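PDB 4BGV: malate dehydrogenase from Picrophilus torridus, which probably catalyses the reversible NAD-dependent oxidation of (S)-malate to oxaloacetate, a step of the tricarboxylic acid cycle. Local coordinates for residues 101-104 with 105-109; 124-127 with 128-131; 138-142 with 143-147. All blocks are in the same frame, centred on the assembly; numbering follows the deposited sequence.

Contact 1 of 3, residues 101-104 with 105-109; sequences IGIM and KSVGE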
loop_
_atom_site.group_PDB
_atom_site.type_symbol
_atom_site.label_atom_id
_atom_site.label_comp_id
_atom_site.label_asym_id
_atom_site.label_seq_id
_atom_site.Cartn_x
_atom_site.Cartn_y
_atom_site.Cartn_z
ATOM N N ILE A 101 -11.043 35.181 -8.628
ATOM C CA ILE A 101 -12.217 34.963 -9.470
ATOM C C ILE A 101 -11.841 35.136 -10.948
ATOM O O ILE A 101 -12.273 34.363 -11.812
ATOM C CB ILE A 101 -13.395 35.898 -9.069
ATOM C CG1 ILE A 101 -14.042 35.394 -7.773
ATOM C CG2 ILE A 101 -14.448 35.936 -10.157
ATOM C CD1 ILE A 101 -14.993 36.388 -7.125
ATOM N N GLY A 102 -11.009 36.139 -11.228
ATOM C CA GLY A 102 -10.542 36.382 -12.580
ATOM C C GLY A 102 -9.712 35.221 -13.094
ATOM O O GLY A 102 -9.826 34.841 -14.255
ATOM N N ILE A 103 -8.872 34.662 -12.226
ATOM C CA ILE A 103 -8.071 33.496 -12.586
ATOM C C ILE A 103 -8.979 32.292 -12.884
ATOM O O ILE A 103 -8.773 31.580 -13.869
ATOM C CB ILE A 103 -7.041 33.165 -11.478
ATOM C CG1 ILE A 103 -6.018 34.299 -11.356
ATOM C CG2 ILE A 103 -6.325 31.859 -11.770
ATOM C CD1 ILE A 103 -5.153 34.216 -10.115
ATOM N N MET A 104 -10.009 32.097 -12.068
ATOM C CA MET A 104 -10.944 30.993 -12.292
ATOM C C MET A 104 -11.691 31.184 -13.606
ATOM O O MET A 104 -11.962 30.211 -14.311
ATOM C CB MET A 104 -11.961 30.866 -11.142
ATOM C CG MET A 104 -11.368 30.528 -9.772
ATOM S SD MET A 104 -10.460 28.965 -9.725
ATOM C CE MET A 104 -8.785 29.554 -9.922
ATOM N N LYS A 105 -12.030 32.432 -13.926
ATOM C CA LYS A 105 -12.731 32.724 -15.173
ATOM C C LYS A 105 -11.891 32.271 -16.376
ATOM O O LYS A 105 -12.387 31.557 -17.247
ATOM C CB LYS A 105 -13.131 34.212 -15.277
ATOM C CG LYS A 105 -13.974 34.537 -16.513
ATOM C CD LYS A 105 -14.654 35.914 -16.411
ATOM C CE LYS A 105 -15.536 36.207 -17.636
ATOM N NZ LYS A 105 -14.744 36.299 -18.904
ATOM N N SER A 106 -10.620 32.656 -16.412
ATOM C CA SER A 106 -9.772 32.269 -17.533
ATOM C C SER A 106 -9.450 30.771 -17.524
ATOM O O SER A 106 -9.394 30.144 -18.585
ATOM C CB SER A 106 -8.491 33.113 -17.592
ATOM O OG SER A 106 -7.615 32.786 -16.531
ATOM N N VAL A 107 -9.233 30.198 -16.339
ATOM C CA VAL A 107 -9.040 28.751 -16.242
ATOM C C VAL A 107 -10.277 27.996 -16.728
ATOM O O VAL A 107 -10.163 27.043 -17.505
ATOM C CB VAL A 107 -8.640 28.292 -14.817
ATOM C CG1 VAL A 107 -8.817 26.791 -14.662
ATOM C CG2 VAL A 107 -7.186 28.676 -14.527
ATOM N N GLY A 108 -11.456 28.437 -16.293
ATOM C CA GLY A 108 -12.699 27.795 -16.699
ATOM C C GLY A 108 -12.958 27.899 -18.190
ATOM O O GLY A 108 -13.493 26.971 -18.812
ATOM N N GLU A 109 -12.580 29.035 -18.773
ATOM C CA GLU A 109 -12.681 29.205 -20.224
ATOM C C GLU A 109 -11.762 28.251 -20.984
ATOM O O GLU A 109 -12.153 27.700 -22.010
ATOM C CB GLU A 109 -12.448 30.673 -20.624
ATOM C CG GLU A 109 -13.670 31.537 -20.262
ATOM C CD GLU A 109 -13.378 33.023 -20.204
ATOM O OE1 GLU A 109 -12.199 33.423 -20.377
ATOM O OE2 GLU A 109 -14.338 33.792 -19.977
#

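Contact 2 of 3, residues 124-127 with 128-131; sequences TNPA and DIMA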
loop_
_atom_site.group_PDB
_atom_site.type_symbol
_atom_site.label_atom_id
_atom_site.label_comp_id
_atom_site.label_asym_id
_atom_site.label_seq_id
_atom_site.Cartn_x
_atom_site.Cartn_y
_atom_site.Cartn_z
ATOM N N THR A 124 -8.503 26.293 -5.099
ATOM C CA THR A 124 -8.292 27.718 -4.829
ATOM C C THR A 124 -9.297 28.277 -3.800
ATOM O O THR A 124 -10.509 28.147 -3.970
ATOM C CB THR A 124 -8.379 28.512 -6.155
ATOM O OG1 THR A 124 -7.552 27.883 -7.153
ATOM C CG2 THR A 124 -7.925 29.957 -5.963
ATOM N N ASN A 125 -8.793 28.879 -2.726
ATOM C CA ASN A 125 -9.640 29.333 -1.613
ATOM C C ASN A 125 -10.205 30.754 -1.817
ATOM O O ASN A 125 -9.521 31.620 -2.350
ATOM C CB ASN A 125 -8.853 29.229 -0.293
ATOM C CG ASN A 125 -9.618 29.779 0.910
ATOM O OD1 ASN A 125 -10.440 29.085 1.516
ATOM N ND2 ASN A 125 -9.330 31.027 1.275
ATOM N N PRO A 126 -11.471 30.991 -1.421
ATOM C CA PRO A 126 -12.433 30.020 -0.886
ATOM C C PRO A 126 -13.027 29.184 -2.009
ATOM O O PRO A 126 -13.565 29.726 -2.977
ATOM C CB PRO A 126 -13.507 30.905 -0.260
ATOM C CG PRO A 126 -13.484 32.147 -1.095
ATOM C CD PRO A 126 -12.041 32.349 -1.485
ATOM N N ALA A 127 -12.942 27.870 -1.866
ATOM C CA ALA A 127 -13.247 26.975 -2.964
ATOM C C ALA A 127 -14.732 26.915 -3.302
ATOM O O ALA A 127 -15.092 26.534 -4.414
ATOM C CB ALA A 127 -12.677 25.563 -2.689
ATOM N N ASP A 128 -15.607 27.289 -2.372
ATOM C CA ASP A 128 -17.013 27.320 -2.754
ATOM C C ASP A 128 -17.236 28.416 -3.802
ATOM O O ASP A 128 -17.805 28.152 -4.868
ATOM C CB ASP A 128 -17.961 27.452 -1.560
ATOM C CG ASP A 128 -17.458 28.412 -0.504
ATOM O OD1 ASP A 128 -16.587 29.258 -0.820
ATOM O OD2 ASP A 128 -17.952 28.316 0.652
ATOM N N ILE A 129 -16.728 29.616 -3.536
ATOM C CA ILE A 129 -16.852 30.714 -4.503
ATOM C C ILE A 129 -16.065 30.433 -5.784
ATOM O O ILE A 129 -16.523 30.754 -6.885
ATOM C CB ILE A 129 -16.387 32.084 -3.925
ATOM C CG1 ILE A 129 -16.915 32.275 -2.507
ATOM C CG2 ILE A 129 -16.806 33.247 -4.850
ATOM C CD1 ILE A 129 -18.446 32.104 -2.367
ATOM N N MET A 130 -14.869 29.875 -5.650
ATOM C CA MET A 130 -14.048 29.583 -6.824
ATOM C C MET A 130 -14.664 28.477 -7.683
ATOM O O MET A 130 -14.540 28.515 -8.905
ATOM C CB MET A 130 -12.600 29.251 -6.441
ATOM C CG MET A 130 -11.865 30.417 -5.788
ATOM S SD MET A 130 -11.988 31.966 -6.703
ATOM C CE MET A 130 -12.293 33.120 -5.374
ATOM N N ALA A 131 -15.337 27.510 -7.054
ATOM C CA ALA A 131 -16.103 26.516 -7.799
ATOM C C ALA A 131 -17.258 27.174 -8.551
ATOM O O ALA A 131 -17.554 26.835 -9.697
ATOM C CB ALA A 131 -16.628 25.404 -6.862
#

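Contact 3 of 3, residues 138-142 with 143-147; sequences SGISP and ERIIG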
loop_
_atom_site.group_PDB
_atom_site.type_symbol
_atom_site.label_atom_id
_atom_site.label_comp_id
_atom_site.label_asym_id
_atom_site.label_seq_id
_atom_site.Cartn_x
_atom_site.Cartn_y
_atom_site.Cartn_z
ATOM N N SER A 138 -17.017 27.921 -17.279
ATOM C CA SER A 138 -16.835 26.713 -18.080
ATOM C C SER A 138 -18.130 26.177 -18.689
ATOM O O SER A 138 -18.085 25.505 -19.706
ATOM C CB SER A 138 -16.177 25.599 -17.259
ATOM O OG SER A 138 -17.080 25.079 -16.289
ATOM N N GLY A 139 -19.267 26.438 -18.045
ATOM C CA GLY A 139 -20.550 25.922 -18.509
ATOM C C GLY A 139 -20.741 24.431 -18.250
ATOM O O GLY A 139 -21.701 23.809 -18.718
ATOM N N ILE A 140 -19.824 23.853 -17.487
ATOM C CA ILE A 140 -19.896 22.437 -17.141
ATOM C C ILE A 140 -21.114 22.189 -16.254
ATOM O O ILE A 140 -21.457 23.032 -15.421
ATOM C CB ILE A 140 -18.575 21.991 -16.465
ATOM C CG1 ILE A 140 -17.485 21.842 -17.531
ATOM C CG2 ILE A 140 -18.746 20.692 -15.661
ATOM C CD1 ILE A 140 -16.098 21.626 -16.967
ATOM N N SER A 141 -21.795 21.067 -16.462
ATOM C CA SER A 141 -22.951 20.724 -15.640
ATOM C C SER A 141 -22.526 20.715 -14.170
ATOM O O SER A 141 -21.520 20.101 -13.809
ATOM C CB SER A 141 -23.550 19.376 -16.069
ATOM O OG SER A 141 -24.868 19.212 -15.572
ATOM N N PRO A 142 -23.269 21.443 -13.321
ATOM C CA PRO A 142 -22.734 21.816 -12.002
ATOM C C PRO A 142 -22.481 20.652 -11.035
ATOM O O PRO A 142 -21.671 20.809 -10.118
ATOM C CB PRO A 142 -23.798 22.766 -11.440
ATOM C CG PRO A 142 -25.025 22.532 -12.266
ATOM C CD PRO A 142 -24.528 22.142 -13.627
ATOM N N GLU A 143 -23.136 19.514 -11.246
ATOM C CA GLU A 143 -22.847 18.331 -10.440
ATOM C C GLU A 143 -21.431 17.792 -10.706
ATOM O O GLU A 143 -20.934 16.953 -9.950
ATOM C CB GLU A 143 -23.893 17.229 -10.671
ATOM C CG GLU A 143 -23.620 16.323 -11.889
ATOM C CD GLU A 143 -24.056 16.940 -13.220
ATOM O OE1 GLU A 143 -24.586 18.071 -13.218
ATOM O OE2 GLU A 143 -23.880 16.288 -14.278
ATOM N N ARG A 144 -20.779 18.273 -11.766
ATOM C CA ARG A 144 -19.465 17.742 -12.142
ATOM C C ARG A 144 -18.332 18.584 -11.574
ATOM O O ARG A 144 -17.157 18.347 -11.869
ATOM C CB ARG A 144 -19.340 17.601 -13.670
ATOM C CG ARG A 144 -20.387 16.639 -14.219
ATOM C CD ARG A 144 -20.577 16.745 -15.731
ATOM N NE ARG A 144 -19.519 16.076 -16.478
ATOM C CZ ARG A 144 -19.451 14.762 -16.683
ATOM N NH1 ARG A 144 -20.376 13.961 -16.171
ATOM N NH2 ARG A 144 -18.446 14.246 -17.398
ATOM N N ILE A 145 -18.694 19.546 -10.726
ATOM C CA ILE A 145 -17.723 20.439 -10.103
ATOM C C ILE A 145 -17.854 20.342 -8.583
ATOM O O ILE A 145 -18.953 20.498 -8.040
ATOM C CB ILE A 145 -17.972 21.916 -10.526
ATOM C CG1 ILE A 145 -17.944 22.047 -12.055
ATOM C CG2 ILE A 145 -16.939 22.832 -9.906
ATOM C CD1 ILE A 145 -18.500 23.392 -12.585
ATOM N N ILE A 146 -16.745 20.065 -7.902
ATOM C CA ILE A 146 -16.746 20.082 -6.431
ATOM C C ILE A 146 -15.557 20.877 -5.889
ATOM O O ILE A 146 -14.515 20.942 -6.526
ATOM C CB ILE A 146 -16.753 18.648 -5.830
ATOM C CG1 ILE A 146 -15.525 17.854 -6.266
ATOM C CG2 ILE A 146 -18.015 17.898 -6.263
ATOM C CD1 ILE A 146 -15.502 16.413 -5.681
ATOM N N GLY A 147 -15.726 21.481 -4.711
ATOM C CA GLY A 147 -14.685 22.288 -4.106
ATOM C C GLY A 147 -14.107 21.673 -2.835
ATOM O O GLY A 147 -14.834 21.102 -2.025
HETATM O O HOH W 1 -21.730 20.468 -7.564
#

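Contact 1 of 3, residues 101-104 with 105-109
The carbonyls of I101, G102, I103 and M104 each accept the NH four residues on, from K105, S106, V107 and G108, in the regular alpha-helical pattern of helix 93-114; V107 N lies 2.9 Å from I103 O. That oxygen carries a second donor as well. The hydroxyl of S106 sits between its own backbone N and carbonyl carbon (chi1 71°), which folds it back along the helix, and OG donates to I103 O at 3.1 Å. The two donors arrive differently: the V107 NH comes nearly along the C=O axis, whereas S106 OG makes a C=O...OG angle of 121° and is tilted from the carbonyl plane. V107 also brings CG2 to 3.4 Å from I103 O, and the same methyl meets I103 CG2 at 4.3 Å. Replacing S106 by an alanine removes the hydroxyl, and I103 O would probably be left with the V107 NH as its one donor from this turn. K105 runs out extended and bends at its last torsion, so that NZ reaches E109 OE2 on the syn side at 2.8 Å, a salt bridge one turn along. This part of the helix is two-sided: M104 and V107 pack on strand 78-81, M104 also on T124 and helix 127-138, and I101 on helices 127-138 and 295-321, while the K105-E109 pair probably offsets opposite charges on a partly exposed side.

Contact 2 of 3, residues 124-127 with 128-131
The puckered P126 ring, which follows a planar cis peptide bond from N125, meets a different residue of the following helical turn with each of its three methylene carbons: CB faces D128 OD1 at 3.5 Å, CG touches I129 CG1 at 3.7 Å, and CD approaches M130 CE at 4.0 Å. The carboxylate of D128 is used on the anti side of OD1, where I129 N donates at 2.7 Å, 22° out of the carboxylate plane; the N-H...O angle of 134° makes this a bent bond. D128 can reach it because CG stands between its backbone N and carbonyl carbon (chi1 40°), which turns the acid back over the start of the helix. The planar P126 carbonyl receives M130 N in its own plane at 3.0 Å, as expected of a residue at the N-cap position. M130 CG, set by chi1 beside its own backbone N, comes to 3.2 Å from T124 O; bends at chi2 and chi3 then bring CE back to P126 CD, and the M130 side chain crosses that of T124 at about a right angle. The hydroxyl of T124 is held by A83 O. The CB of N125 points away from the helix, and its side chain ends close to H180, the proton acceptor by similarity. Backbone bonds, the D128 carboxylate and apolar contacts together hold the turn, consistent with a fixed position for N125, which by similarity binds NAD and substrate.

Contact 3 of 3, residues 138-142 with 143-147
An ST turn followed by a single 3-10 turn carries the chain from helix 127-138 into strand 145-147, the last strand in chain order of the parallel Rossmann-type sheet. The ST turn forms at the helix end, where S138 OG accepts from I140 N at 3.2 Å while also being bonded to I134 O. G139, lying between them, leaves helical geometry with a positive phi of 74°. I140 then turns its side chain toward the approaching strand. Its CG2 branch packs on R144 CB at 3.7 Å, the two side chains crossing at about a right angle, and on I145 CG1 at 3.9 Å. I140 also meets I120, so these apolar side chains join the connection to the adjoining strand 119-122.

The 3-10 turn is bonded through both backbone and side chains. R144 N donates to S141 O at 2.8 Å. S141 OG, anti to its own nitrogen (chi1 -163°), swings across to E143 OE1 and donates at 2.6 Å to the syn lone pair of that oxygen; the E143 chain is bent at chi2, which brings its carboxylate back beside the serine. The guanidinium of R144 finds its partner outside the turn, with NH2 bonded to E117 O, just ahead of strand 119-122. Thus the turn is joined to the neighbouring strand's approach as well as to itself. The final bond of the turn is longer: I145 N reaches P142 O at 3.3 Å from well above the carbonyl plane, a poor direction for the oxygen's lone pairs. A water bridges the turn and the strand, donating to P142 O at 2.6 Å and to I145 O at 2.8 Å.

In the fold
Followed from the N terminus, the three contacts come strictly in series; none nests within another and none crosses. Contact 1 lies wholly inside helix 93-114, the crossover between strands 78-81 and 119-122. Contact 2 closes the bend by which the chain leaves strand 119-122 and enters helix 127-138. Contact 3 closes the next bend, from that helix into strand 145-147. Although local in sequence, they meet in space. M104 and I101 of contact 1 pack on M130 of contact 2, which brings the two helices together. A131 then touches I145 of contact 3, and G108 O approaches S138 CB, so the three connections of the NAD-binding domain touch one another in turn.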